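Local coordinates for protein gluconate kinase (Lactobacillus acidophilus, PDB 3LL3) that binds ATP and d-xylulose and, as an FGGY-family carbohydrate kinase, probably transfers phosphate to a sugar or sugar acid such as gluconate, at residues 7-13 with 73-79; 29-33 with 58-63; 326-332 with 366-371; 370-374 with 408-412; 121-127 with 278-283. One frame throughout, in Å; residues are numbered along the deposited sequence. Where two conformers were deposited one is given.

Contact 1 (7-13 with 73-79); sequences IGMDVGT and AISWSSQ. With XUL (D-xylulose), chain E.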
# COMPACT_ATOMS: atom_id res chain seq x y z
N ILE A 7 -7.27 -11.47 46.76
CA ILE A 7 -6.46 -11.76 45.58
C ILE A 7 -7.32 -11.68 44.34
O ILE A 7 -8.42 -12.25 44.29
CB ILE A 7 -5.79 -13.13 45.67
CG1 ILE A 7 -4.82 -13.18 46.84
CG2 ILE A 7 -5.06 -13.45 44.40
CD1 ILE A 7 -4.22 -14.57 47.06
N GLY A 8 -6.84 -10.95 43.34
CA GLY A 8 -7.50 -10.93 42.04
C GLY A 8 -6.64 -11.69 41.07
O GLY A 8 -5.44 -11.46 40.98
N MSE A 9 -7.26 -12.63 40.35
CA MSE A 9 -6.55 -13.49 39.42
C MSE A 9 -6.97 -13.14 38.01
O MSE A 9 -8.13 -12.83 37.77
CB MSE A 9 -6.91 -14.95 39.69
CG MSE A 9 -6.60 -15.41 41.11
SE MSE A 9 -4.67 -15.59 41.37
CE MSE A 9 -4.30 -17.13 40.21
N ASP A 10 -6.03 -13.23 37.08
CA ASP A 10 -6.30 -12.94 35.69
C ASP A 10 -5.78 -14.10 34.84
O ASP A 10 -4.58 -14.21 34.60
CB ASP A 10 -5.58 -11.66 35.31
CG ASP A 10 -5.79 -11.27 33.86
OD1 ASP A 10 -6.97 -11.21 33.42
OD2 ASP A 10 -4.78 -11.00 33.17
N VAL A 11 -6.69 -14.96 34.40
CA VAL A 11 -6.30 -16.18 33.73
C VAL A 11 -6.26 -15.95 32.23
O VAL A 11 -7.26 -16.14 31.52
CB VAL A 11 -7.24 -17.37 34.11
CG1 VAL A 11 -6.69 -18.68 33.59
CG2 VAL A 11 -7.43 -17.43 35.62
N GLY A 12 -5.10 -15.51 31.74
CA GLY A 12 -4.97 -15.17 30.34
C GLY A 12 -4.44 -16.32 29.52
O GLY A 12 -4.09 -17.37 30.05
N THR A 13 -4.41 -16.14 28.21
CA THR A 13 -3.68 -17.07 27.37
C THR A 13 -2.20 -16.81 27.65
O THR A 13 -1.81 -15.68 27.99
CB THR A 13 -4.01 -16.85 25.88
OG1 THR A 13 -4.01 -15.44 25.59
CG2 THR A 13 -5.40 -17.39 25.56
N ALA A 73 -10.90 -13.34 50.22
CA ALA A 73 -11.55 -13.78 48.99
C ALA A 73 -10.55 -13.86 47.85
O ALA A 73 -9.56 -13.14 47.83
CB ALA A 73 -12.70 -12.85 48.65
N ILE A 74 -10.81 -14.77 46.91
CA ILE A 74 -10.04 -14.86 45.68
C ILE A 74 -11.04 -14.71 44.52
O ILE A 74 -11.98 -15.49 44.40
CB ILE A 74 -9.31 -16.19 45.56
CG1 ILE A 74 -8.39 -16.40 46.76
CG2 ILE A 74 -8.52 -16.28 44.27
CD1 ILE A 74 -7.83 -17.81 46.82
N SER A 75 -10.84 -13.68 43.70
CA SER A 75 -11.75 -13.39 42.60
C SER A 75 -11.05 -13.56 41.25
O SER A 75 -9.81 -13.54 41.16
CB SER A 75 -12.29 -11.97 42.75
OG SER A 75 -13.35 -11.73 41.84
N TRP A 76 -11.85 -13.71 40.19
CA TRP A 76 -11.33 -14.22 38.93
C TRP A 76 -11.69 -13.36 37.73
O TRP A 76 -12.84 -12.96 37.57
CB TRP A 76 -11.81 -15.67 38.71
CG TRP A 76 -11.42 -16.55 39.84
CD1 TRP A 76 -12.12 -16.77 40.99
CD2 TRP A 76 -10.22 -17.32 39.95
NE1 TRP A 76 -11.42 -17.63 41.81
CE2 TRP A 76 -10.26 -17.99 41.19
CE3 TRP A 76 -9.11 -17.52 39.11
CZ2 TRP A 76 -9.23 -18.83 41.61
CZ3 TRP A 76 -8.10 -18.36 39.53
CH2 TRP A 76 -8.16 -19.00 40.78
N SER A 77 -10.68 -13.06 36.92
CA SER A 77 -10.84 -12.50 35.59
C SER A 77 -10.25 -13.54 34.64
O SER A 77 -9.24 -14.18 34.96
CB SER A 77 -10.09 -11.18 35.47
OG SER A 77 -10.12 -10.71 34.13
N SER A 78 -10.89 -13.77 33.50
CA SER A 78 -10.48 -14.88 32.64
C SER A 78 -10.62 -14.59 31.15
O SER A 78 -11.56 -13.90 30.74
CB SER A 78 -11.29 -16.13 33.01
OG SER A 78 -11.03 -17.20 32.12
N GLN A 79 -9.69 -15.12 30.36
CA GLN A 79 -9.84 -15.17 28.91
C GLN A 79 -11.22 -15.72 28.57
O GLN A 79 -11.82 -16.44 29.36
CB GLN A 79 -8.78 -16.10 28.32
CG GLN A 79 -8.98 -17.54 28.75
CD GLN A 79 -7.82 -18.45 28.36
OE1 GLN A 79 -6.85 -18.60 29.10
NE2 GLN A 79 -7.94 -19.09 27.21
C1 XUL E . -13.19 -10.33 24.12
C2 XUL E . -12.94 -11.27 22.92
C3 XUL E . -11.58 -12.00 22.77
C4 XUL E . -10.67 -12.00 24.01
C5 XUL E . -11.17 -12.90 25.15
O1 XUL E . -13.34 -9.01 23.67
O2 XUL E . -13.80 -11.39 22.08
O3 XUL E . -10.84 -11.39 21.73
O4 XUL E . -9.40 -12.45 23.60
O5 XUL E . -10.12 -13.29 26.00
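The indole of W76 carries M9 CG and I74 CG2 on one face, while V11 CG2 touches its edge in the ring plane. These groups line one side of parallel strands 7-11 and 73-78, in the mixed sheet of the N-terminal, actin-like ATPase domain. M9, a selenomethionine, bends at chi2 (-72°) and chi3; its CG makes a CH-pi contact 3.9 Å from the centroid of the W76 six-membered ring, and SE adds an oblique Met-aromatic approach. With an alanine in place of W76, M9 would probably lose the surface it rests on and its chain would be freer to turn. M9 is tied to strand 73-78 by both N-H and carbonyl, M9 N to S75 O at 2.8 Å and S77 N to M9 O at 2.7 Å. At the sugar end, Q79 CA lies 3.5 Å from O5 of d-xylulose. On the other sheet face, D10 OD2 forms a salt bridge with K17, and S77 OG gives D10 OD1 a weak hydrogen bond of 3.3 Å.

Contact 2 (29-33 with 58-63); sequences ASVSK and EIIFDL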
# COMPACT_ATOMS: atom_id res chain seq x y z
N ALA A 29 1.29 -6.73 46.23
CA ALA A 29 2.18 -7.64 45.54
C ALA A 29 1.47 -8.25 44.35
O ALA A 29 0.25 -8.25 44.29
CB ALA A 29 2.65 -8.74 46.48
N SER A 30 2.24 -8.79 43.42
CA SER A 30 1.69 -9.54 42.32
C SER A 30 2.71 -10.58 41.86
O SER A 30 3.92 -10.36 41.95
CB SER A 30 1.33 -8.60 41.18
OG SER A 30 2.46 -7.85 40.79
N VAL A 31 2.21 -11.71 41.39
CA VAL A 31 3.05 -12.78 40.88
C VAL A 31 2.36 -13.33 39.63
O VAL A 31 1.14 -13.43 39.60
CB VAL A 31 3.19 -13.92 41.92
CG1 VAL A 31 3.90 -15.12 41.32
CG2 VAL A 31 3.93 -13.43 43.17
N SER A 32 3.12 -13.69 38.60
CA SER A 32 2.53 -14.34 37.44
C SER A 32 3.36 -15.54 36.96
O SER A 32 4.57 -15.58 37.21
CB SER A 32 2.29 -13.34 36.31
OG SER A 32 3.50 -12.75 35.89
N LYS A 33 2.71 -16.50 36.31
CA LYS A 33 3.37 -17.69 35.76
C LYS A 33 2.75 -18.10 34.42
O LYS A 33 1.53 -18.11 34.27
CB LYS A 33 3.27 -18.88 36.74
CG LYS A 33 3.98 -18.69 38.08
CD LYS A 33 5.44 -18.20 37.92
CE LYS A 33 6.05 -17.78 39.27
NZ LYS A 33 7.32 -17.01 39.11
N GLU A 58 0.25 -22.18 42.39
CA GLU A 58 1.58 -21.68 42.65
C GLU A 58 1.52 -20.17 42.90
O GLU A 58 2.06 -19.66 43.87
CB GLU A 58 2.46 -22.00 41.45
CG GLU A 58 3.92 -22.15 41.76
CD GLU A 58 4.71 -22.56 40.54
OE1 GLU A 58 4.20 -23.41 39.77
OE2 GLU A 58 5.82 -22.03 40.34
N ILE A 59 0.83 -19.46 42.02
CA ILE A 59 0.64 -18.03 42.17
C ILE A 59 -0.01 -17.68 43.51
O ILE A 59 0.50 -16.85 44.26
CB ILE A 59 -0.17 -17.44 41.00
CG1 ILE A 59 0.70 -17.43 39.74
CG2 ILE A 59 -0.66 -16.04 41.31
CD1 ILE A 59 -0.09 -17.26 38.46
N ILE A 60 -1.13 -18.34 43.83
CA ILE A 60 -1.83 -18.04 45.08
C ILE A 60 -0.95 -18.31 46.30
O ILE A 60 -0.89 -17.50 47.23
CB ILE A 60 -3.14 -18.81 45.17
CG1 ILE A 60 -4.07 -18.36 44.04
CG2 ILE A 60 -3.78 -18.61 46.56
CD1 ILE A 60 -5.34 -19.20 43.93
N PHE A 61 -0.25 -19.43 46.29
CA PHE A 61 0.64 -19.75 47.40
C PHE A 61 1.71 -18.67 47.59
O PHE A 61 1.90 -18.18 48.71
CB PHE A 61 1.27 -21.13 47.20
CG PHE A 61 2.19 -21.54 48.32
CD1 PHE A 61 1.69 -21.80 49.59
CD2 PHE A 61 3.55 -21.65 48.12
CE1 PHE A 61 2.53 -22.18 50.63
CE2 PHE A 61 4.39 -22.03 49.15
CZ PHE A 61 3.88 -22.29 50.40
N ASP A 62 2.39 -18.30 46.51
CA ASP A 62 3.46 -17.31 46.58
C ASP A 62 2.97 -15.98 47.17
O ASP A 62 3.66 -15.35 47.96
CB ASP A 62 4.07 -17.07 45.20
CG ASP A 62 4.91 -18.22 44.74
OD1 ASP A 62 4.97 -19.24 45.47
OD2 ASP A 62 5.51 -18.12 43.65
N LEU A 63 1.77 -15.58 46.76
CA LEU A 63 1.16 -14.36 47.29
C LEU A 63 0.92 -14.44 48.80
O LEU A 63 1.26 -13.52 49.54
CB LEU A 63 -0.15 -14.05 46.55
CG LEU A 63 0.03 -13.59 45.10
CD1 LEU A 63 -1.32 -13.39 44.41
CD2 LEU A 63 0.89 -12.31 45.02
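Strand 29-33 and helix 58-63 run nearly antiparallel, at 154°, with their axes 8.0 Å apart where they come closest. This is helix-on-sheet packing of an alpha/beta domain: helix 49-65 lies on the sheet and reaches one of its outermost strands, 27-34, here. V31 sits in the middle. Its CG2 meets L63 CD2 at 3.7 Å as the two side chains pass one another head to tail, and its CG1 reaches toward the carboxylate of D62, which stands roughly perpendicular to it. I59 holds CG1 anti to its carbonyl carbon (chi1 -72°), which sends CD1 out to the strand, 3.6 Å from K33 N, while CG2 lies 3.6 Å from V31 O. Replacing I59 by a glycine would probably open a gap between helix and strand and take away the support under K33. The aliphatic part of K33 runs alongside I59, with K33 CG 3.9 Å from I59 CG1. Its charged end makes no contact with the acids nearby: K33 NZ stays 5.0 Å from D62 OD2.

Contact 3 (326-332 with 366-371); sequences TAPAGSR and PEMARA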
# COMPACT_ATOMS: atom_id res chain seq x y z
N THR A 326 7.95 13.84 12.90
CA THR A 326 8.44 14.84 11.95
C THR A 326 7.59 14.93 10.67
O THR A 326 7.83 15.80 9.84
CB THR A 326 9.92 14.66 11.58
OG1 THR A 326 10.11 13.43 10.88
CG2 THR A 326 10.79 14.67 12.82
N ALA A 327 6.61 14.05 10.50
CA ALA A 327 5.70 14.19 9.37
C ALA A 327 4.48 14.98 9.81
O ALA A 327 4.14 14.97 10.99
CB ALA A 327 5.28 12.81 8.84
N PRO A 328 3.80 15.67 8.88
CA PRO A 328 2.62 16.41 9.32
C PRO A 328 1.46 15.47 9.64
O PRO A 328 1.41 14.36 9.11
CB PRO A 328 2.26 17.27 8.11
CG PRO A 328 2.80 16.48 6.93
CD PRO A 328 4.04 15.80 7.43
N ALA A 329 0.56 15.91 10.51
CA ALA A 329 -0.66 15.20 10.79
C ALA A 329 -1.36 14.86 9.48
O ALA A 329 -1.61 15.73 8.65
CB ALA A 329 -1.58 16.07 11.67
N GLY A 330 -1.66 13.58 9.29
CA GLY A 330 -2.35 13.13 8.09
C GLY A 330 -1.39 12.50 7.11
O GLY A 330 -1.81 11.94 6.10
N SER A 331 -0.09 12.59 7.41
CA SER A 331 0.97 11.98 6.60
C SER A 331 0.89 12.32 5.11
O SER A 331 1.18 11.48 4.25
CB SER A 331 0.98 10.45 6.78
OG SER A 331 1.08 10.07 8.15
N ARG A 332 0.48 13.55 4.81
CA ARG A 332 0.28 13.99 3.43
C ARG A 332 -0.66 13.06 2.68
O ARG A 332 -0.46 12.75 1.49
CB ARG A 332 1.62 14.08 2.70
CG ARG A 332 2.65 14.94 3.43
CD ARG A 332 3.88 15.16 2.56
NE ARG A 332 4.98 15.70 3.34
CZ ARG A 332 5.18 17.01 3.51
NH1 ARG A 332 4.37 17.89 2.93
NH2 ARG A 332 6.19 17.43 4.25
N PRO A 366 9.39 9.42 7.32
CA PRO A 366 8.49 9.90 8.38
C PRO A 366 7.02 9.75 8.01
O PRO A 366 6.23 9.39 8.87
CB PRO A 366 8.88 11.37 8.50
CG PRO A 366 10.34 11.36 8.20
CD PRO A 366 10.46 10.40 7.04
N GLU A 367 6.66 10.04 6.76
CA GLU A 367 5.29 9.86 6.29
C GLU A 367 4.81 8.40 6.40
O GLU A 367 3.66 8.15 6.75
CB GLU A 367 5.15 10.33 4.83
CG GLU A 367 5.05 11.85 4.64
CD GLU A 367 6.35 12.58 4.95
OE1 GLU A 367 7.45 12.00 4.80
OE2 GLU A 367 6.26 13.75 5.35
N MSE A 368 5.68 7.44 6.09
CA MSE A 368 5.28 6.04 6.20
C MSE A 368 5.15 5.62 7.64
O MSE A 368 4.20 4.92 7.98
CB MSE A 368 6.22 5.11 5.45
CG MSE A 368 6.22 5.45 3.94
SE MSE A 368 7.25 4.18 2.91
CE MSE A 368 6.01 2.65 2.92
N ALA A 369 6.09 6.06 8.48
CA ALA A 369 6.06 5.75 9.91
C ALA A 369 4.78 6.28 10.52
O ALA A 369 4.10 5.57 11.25
CB ALA A 369 7.28 6.36 10.62
N ARG A 370 4.46 7.54 10.23
CA ARG A 370 3.30 8.15 10.83
C ARG A 370 2.00 7.55 10.29
O ARG A 370 1.04 7.40 11.03
CB ARG A 370 3.28 9.67 10.67
CG ARG A 370 2.23 10.27 11.57
CD ARG A 370 1.75 11.63 11.17
NE ARG A 370 2.40 12.65 11.95
CZ ARG A 370 1.82 13.40 12.88
NH1 ARG A 370 0.53 13.30 13.16
NH2 ARG A 370 2.55 14.28 13.51
N ALA A 371 1.98 7.22 9.01
CA ALA A 371 0.80 6.60 8.41
C ALA A 371 0.47 5.30 9.12
O ALA A 371 -0.70 4.96 9.26
CB ALA A 371 0.98 6.35 6.90
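Charge joins R332 to E367 in a single salt bridge, with R332 NE 3.1 Å from E367 OE2. The oxygen lies at the guanidinium edge, but the N-H arrives from well above the carboxylate plane, and the two flat groups are turned 38° from each other. E367 is bent at chi2 (69°), which folds its acid back toward the loop; its other oxygen, OE1, accepts a bond from Q364 N. Flat-on-flat packing is the work of R370. Its chain bends at chi3 and slides the guanidinium under the type II turn P328-S331, where A329 N lies over its centre, 3.6 Å above the plane, and A329 CA approaches R370 NH1 at 3.3 Å. The CD of R370 meets P328 O at 3.4 Å. The remaining contacts are close packing on the helix: A327 CB rests 3.5 Å from P366 O and 3.9 Å from P366 CB, while T326 OG1, bonded to V323 O, lies against the proline ring. S331 CB comes 3.5 Å from E367 O, its hydroxyl turned to E374. In the C-terminal FGGY domain, the loop after helix 317-325 thus meets the start of helix 365-388 through a peptide face laid on a cation and one ion pair, where the carboxylate of E367 would probably be steadied both by R332 and by the helix N terminus.

Contact 4 (370-374 with 408-412); sequences RAVIE and FVRQL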
# COMPACT_ATOMS: atom_id res chain seq x y z
N ARG A 370 4.46 7.54 10.23
CA ARG A 370 3.30 8.15 10.83
C ARG A 370 2.00 7.55 10.29
O ARG A 370 1.04 7.40 11.03
CB ARG A 370 3.28 9.67 10.67
CG ARG A 370 2.23 10.27 11.57
CD ARG A 370 1.75 11.63 11.17
NE ARG A 370 2.40 12.65 11.95
CZ ARG A 370 1.82 13.40 12.88
NH1 ARG A 370 0.53 13.30 13.16
NH2 ARG A 370 2.55 14.28 13.51
N ALA A 371 1.98 7.22 9.01
CA ALA A 371 0.80 6.60 8.41
C ALA A 371 0.47 5.30 9.12
O ALA A 371 -0.70 4.96 9.26
CB ALA A 371 0.98 6.35 6.90
N VAL A 372 1.49 4.56 9.54
CA VAL A 372 1.26 3.30 10.25
C VAL A 372 0.52 3.59 11.56
O VAL A 372 -0.50 2.97 11.86
CB VAL A 372 2.58 2.55 10.56
CG1 VAL A 372 2.33 1.43 11.58
CG2 VAL A 372 3.23 2.00 9.26
N ILE A 373 1.03 4.56 12.31
CA ILE A 373 0.43 4.89 13.60
C ILE A 373 -0.99 5.41 13.41
O ILE A 373 -1.90 5.02 14.13
CB ILE A 373 1.26 5.94 14.38
CG1 ILE A 373 2.59 5.32 14.81
CG2 ILE A 373 0.50 6.38 15.63
CD1 ILE A 373 3.68 6.34 15.14
N GLU A 374 -1.16 6.30 12.44
CA GLU A 374 -2.48 6.81 12.13
C GLU A 374 -3.46 5.73 11.66
O GLU A 374 -4.65 5.78 12.02
CB GLU A 374 -2.41 7.94 11.12
CG GLU A 374 -1.81 9.24 11.69
CD GLU A 374 -1.51 10.29 10.63
OE1 GLU A 374 -1.62 9.99 9.42
OE2 GLU A 374 -1.15 11.43 11.03
N PHE A 408 2.36 11.34 22.40
CA PHE A 408 2.06 11.55 20.99
C PHE A 408 0.86 10.66 20.56
O PHE A 408 -0.11 11.13 19.95
CB PHE A 408 3.30 11.25 20.15
CG PHE A 408 3.03 11.20 18.67
CD1 PHE A 408 2.57 12.33 18.01
CD2 PHE A 408 3.23 10.04 17.94
CE1 PHE A 408 2.30 12.29 16.63
CE2 PHE A 408 2.98 9.99 16.57
CZ PHE A 408 2.51 11.12 15.91
N VAL A 409 0.92 9.39 20.91
CA VAL A 409 -0.18 8.49 20.54
C VAL A 409 -1.46 8.82 21.30
O VAL A 409 -2.54 8.78 20.74
CB VAL A 409 0.22 7.01 20.71
CG1 VAL A 409 -0.99 6.06 20.48
CG2 VAL A 409 1.35 6.68 19.73
N ARG A 410 -1.34 9.17 22.57
CA ARG A 410 -2.51 9.56 23.34
C ARG A 410 -3.21 10.73 22.68
O ARG A 410 -4.43 10.71 22.51
CB ARG A 410 -2.12 9.89 24.78
CG ARG A 410 -1.73 8.66 25.57
CD ARG A 410 -1.00 9.01 26.85
NE ARG A 410 -0.71 7.81 27.63
CZ ARG A 410 -0.21 7.83 28.87
NH1 ARG A 410 0.07 8.99 29.45
NH2 ARG A 410 0.01 6.69 29.52
N GLN A 411 -2.44 11.74 22.29
CA GLN A 411 -3.01 12.93 21.69
C GLN A 411 -3.58 12.65 20.32
O GLN A 411 -4.62 13.20 19.92
CB GLN A 411 -1.95 14.05 21.60
CG GLN A 411 -2.54 15.36 21.11
CD GLN A 411 -3.56 15.93 22.09
OE1 GLN A 411 -4.68 16.29 21.70
NE2 GLN A 411 -3.19 15.98 23.36
N LEU A 412 -2.88 11.80 19.58
CA LEU A 412 -3.35 11.40 18.26
C LEU A 412 -4.72 10.71 18.36
O LEU A 412 -5.62 10.95 17.55
CB LEU A 412 -2.33 10.46 17.62
CG LEU A 412 -1.99 10.80 16.19
CD1 LEU A 412 -0.79 10.01 15.72
CD2 LEU A 412 -3.18 10.48 15.34
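I373 can be followed from its root into the groove between two helices of the C-terminal domain, 365-388 and 407-417, where it meets F408, V409 and L412. Its CB bond heads toward helix 408-412. The CG2 branch then touches two residues, L412 CD1 at 3.9 Å and V409 CG2 at 4.2 Å, the leucine crossing it at about a right angle. The other branch passes through CG1 to CD1, which ends in the plane of the F408 ring, 4.0 Å from F408 CE2. Segments 370-374 and 408-412 cross at -55° with their axes 11.6 Å apart. F408 presents a second stretch of edge to R370: its CZ stands 3.8 Å above the centre of the guanidinium, whose plane is turned 83° from the ring. The guanidinium offers its face and the phenyl its rim, an edge-on packing and not a cation-pi stack. Rotation of the guanidinium is fixed from its edge, where R370 NH1 bonds E374 OE2 at 3.3 Å and 164°, on the anti side of the carboxylate. E374 in turn lays CG 4.1 Å from L412 CD2. Across the helices the contact is thus wholly van der Waals, and the ion pair stays within one helix; its buried charges are paired with each other and helped by Y471 and the loop at G330 and S331, beside an apolar seam that includes V409, whose side chain is about 5 Å from the bound ATP.

Contact 5 (121-127 with 278-283); sequences YRKTGMP and ASYFCY. With XUL (D-xylulose), chain E.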
# COMPACT_ATOMS: atom_id res chain seq x y z
N TYR A 121 -25.86 -14.83 15.81
CA TYR A 121 -25.60 -13.44 16.18
C TYR A 121 -26.86 -12.72 16.70
O TYR A 121 -26.82 -12.07 17.74
CB TYR A 121 -24.99 -12.65 15.02
CG TYR A 121 -24.71 -11.23 15.42
CD1 TYR A 121 -23.65 -10.93 16.28
CD2 TYR A 121 -25.52 -10.18 14.99
CE1 TYR A 121 -23.40 -9.63 16.69
CE2 TYR A 121 -25.28 -8.88 15.38
CZ TYR A 121 -24.22 -8.61 16.23
OH TYR A 121 -23.99 -7.31 16.62
N ARG A 122 -27.94 -12.80 15.94
CA ARG A 122 -29.20 -12.22 16.37
C ARG A 122 -29.64 -12.78 17.73
O ARG A 122 -30.18 -12.03 18.53
CB ARG A 122 -30.29 -12.43 15.32
CG ARG A 122 -30.58 -11.24 14.42
CD ARG A 122 -31.64 -11.58 13.37
NE ARG A 122 -31.02 -11.92 12.10
CZ ARG A 122 -31.05 -13.12 11.54
NH1 ARG A 122 -30.43 -13.32 10.38
NH2 ARG A 122 -31.69 -14.12 12.12
N LYS A 123 -29.39 -14.06 18.00
CA LYS A 123 -29.80 -14.68 19.27
C LYS A 123 -28.90 -14.36 20.45
O LYS A 123 -29.38 -14.23 21.58
CB LYS A 123 -29.87 -16.20 19.15
CG LYS A 123 -31.15 -16.75 18.53
CD LYS A 123 -30.96 -18.22 18.17
CE LYS A 123 -32.21 -18.79 17.53
NZ LYS A 123 -33.33 -18.83 18.52
N THR A 124 -27.59 -14.29 20.21
CA THR A 124 -26.64 -14.35 21.32
C THR A 124 -25.62 -13.21 21.36
O THR A 124 -24.87 -13.10 22.31
CB THR A 124 -25.85 -15.68 21.32
OG1 THR A 124 -24.91 -15.68 20.24
CG2 THR A 124 -26.80 -16.90 21.20
N GLY A 125 -25.60 -12.38 20.33
CA GLY A 125 -24.64 -11.28 20.27
C GLY A 125 -23.25 -11.73 19.87
O GLY A 125 -22.31 -10.93 19.92
N MSE A 126 -23.11 -13.00 19.50
CA MSE A 126 -21.82 -13.55 19.09
C MSE A 126 -21.51 -13.30 17.61
O MSE A 126 -22.22 -13.77 16.73
CB MSE A 126 -21.76 -15.06 19.38
CG MSE A 126 -20.51 -15.73 18.85
SE MSE A 126 -18.88 -14.95 19.69
CE MSE A 126 -17.52 -15.64 18.47
N PRO A 127 -20.44 -12.52 17.34
CA PRO A 127 -20.02 -12.30 15.95
C PRO A 127 -19.76 -13.60 15.20
O PRO A 127 -19.53 -14.65 15.81
CB PRO A 127 -18.73 -11.50 16.10
CG PRO A 127 -18.93 -10.73 17.34
CD PRO A 127 -19.72 -11.64 18.27
N ALA A 278 -23.62 -7.11 12.16
CA ALA A 278 -22.86 -7.94 13.09
C ALA A 278 -21.39 -7.52 13.19
O ALA A 278 -20.49 -8.36 13.21
CB ALA A 278 -22.97 -9.42 12.69
N SER A 279 -21.13 -6.22 13.26
CA SER A 279 -19.75 -5.78 13.28
C SER A 279 -19.17 -5.66 14.69
O SER A 279 -17.97 -5.45 14.84
CB SER A 279 -19.58 -4.47 12.51
OG SER A 279 -20.25 -3.43 13.19
N TYR A 280 -20.01 -5.80 15.72
CA TYR A 280 -19.54 -5.77 17.10
C TYR A 280 -20.29 -6.80 17.94
O TYR A 280 -21.43 -7.15 17.61
CB TYR A 280 -19.66 -4.36 17.73
CG TYR A 280 -21.07 -3.82 17.77
CD1 TYR A 280 -21.98 -4.26 18.73
CD2 TYR A 280 -21.50 -2.86 16.86
CE1 TYR A 280 -23.29 -3.76 18.77
CE2 TYR A 280 -22.79 -2.35 16.89
CZ TYR A 280 -23.68 -2.81 17.84
OH TYR A 280 -24.96 -2.32 17.87
N PHE A 281 -19.67 -7.29 19.01
CA PHE A 281 -20.33 -8.28 19.82
C PHE A 281 -21.25 -7.59 20.82
O PHE A 281 -21.09 -6.40 21.11
CB PHE A 281 -19.33 -9.20 20.54
CG PHE A 281 -18.40 -8.48 21.53
CD1 PHE A 281 -18.90 -7.88 22.68
CD2 PHE A 281 -17.03 -8.44 21.32
CE1 PHE A 281 -18.06 -7.26 23.60
CE2 PHE A 281 -16.17 -7.81 22.23
CZ PHE A 281 -16.69 -7.22 23.37
N CYS A 282 -22.21 -8.34 21.34
CA CYS A 282 -23.01 -7.89 22.48
C CYS A 282 -23.05 -9.01 23.51
O CYS A 282 -23.69 -10.05 23.28
CB CYS A 282 -24.41 -7.46 22.04
SG CYS A 282 -25.58 -7.09 23.39
N TYR A 283 -22.33 -8.82 24.62
CA TYR A 283 -22.18 -9.84 25.67
C TYR A 283 -22.85 -9.34 26.95
O TYR A 283 -22.34 -8.41 27.61
CB TYR A 283 -20.70 -10.12 26.01
CG TYR A 283 -19.83 -10.61 24.86
CD1 TYR A 283 -20.38 -11.31 23.79
CD2 TYR A 283 -18.45 -10.40 24.88
CE1 TYR A 283 -19.58 -11.78 22.76
CE2 TYR A 283 -17.64 -10.85 23.84
CZ TYR A 283 -18.22 -11.54 22.78
OH TYR A 283 -17.44 -12.01 21.75
C1 XUL E . -13.19 -10.33 24.12
C2 XUL E . -12.94 -11.27 22.92
C3 XUL E . -11.58 -12.00 22.77
C4 XUL E . -10.67 -12.00 24.01
C5 XUL E . -11.17 -12.90 25.15
O1 XUL E . -13.34 -9.01 23.67
O2 XUL E . -13.80 -11.39 22.08
O3 XUL E . -10.84 -11.39 21.73
O4 XUL E . -9.40 -12.45 23.60
O5 XUL E . -10.12 -13.29 26.00
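A junction between the two actin-like domains, beside the d-xylulose pocket, is made where the end of helix 116-124 meets the loop leading into edge strand 281-284. Y121 reaches across: with CG anti to the backbone N, its ring extends to put OH 2.7 Å from Y280 O, nearly in line with the carbonyl (166°), and Y121 OH is also hydrogen-bonded to D275 N. A278 CB sits over the centre of the Y121 ring, 3.5 Å from the centroid, in a CH-pi contact. At the helix end G125 turns to positive phi (78°). Its carbonyl oxygen takes the N-H of C282 on a lone pair at 3.0 Å, and its CA lies 3.4 Å from C282 O, so close that a side chain at this position would collide with that oxygen. P127 CD packs 3.4 Å from F281 CB, and the selenomethionine M126 brings SE to the edge of Y283. The F281 and Y283 rings lie face to face on the sugar side, where F281 CE2 is 3.4 Å from O1 of d-xylulose and Y283 OH is 3.7 Å from its O2. Two directed hydrogen bonds and a glycine without bulk thus hold the domains in close contact behind two aromatic pocket walls, which meet the sugar by packing while R344, D239, H81 and M80 hydrogen-bond to it.

In the fold
Contacts 1 and 2 share one sheet of the N-terminal domain: the buried strand pair relies on backbone hydrogen bonds, whereas the partly exposed helix packing around it is apolar with a charged fringe. They touch directly, M9 SE meeting I60 CG1 at 3.9 Å. Contacts 3 and 4 both use helix 365-388 in the C-terminal domain and share R370; contact 3, only partly buried, mixes an ion pair with packing, and contact 4, buried, is apolar across the helices, with E374 joining them through bonds to G330 and S331. Contact 5, buried like contacts 1 and 4, alone spans both family regions. With contact 1 it also borders d-xylulose, although their nearest protein atoms stay about 9 Å apart.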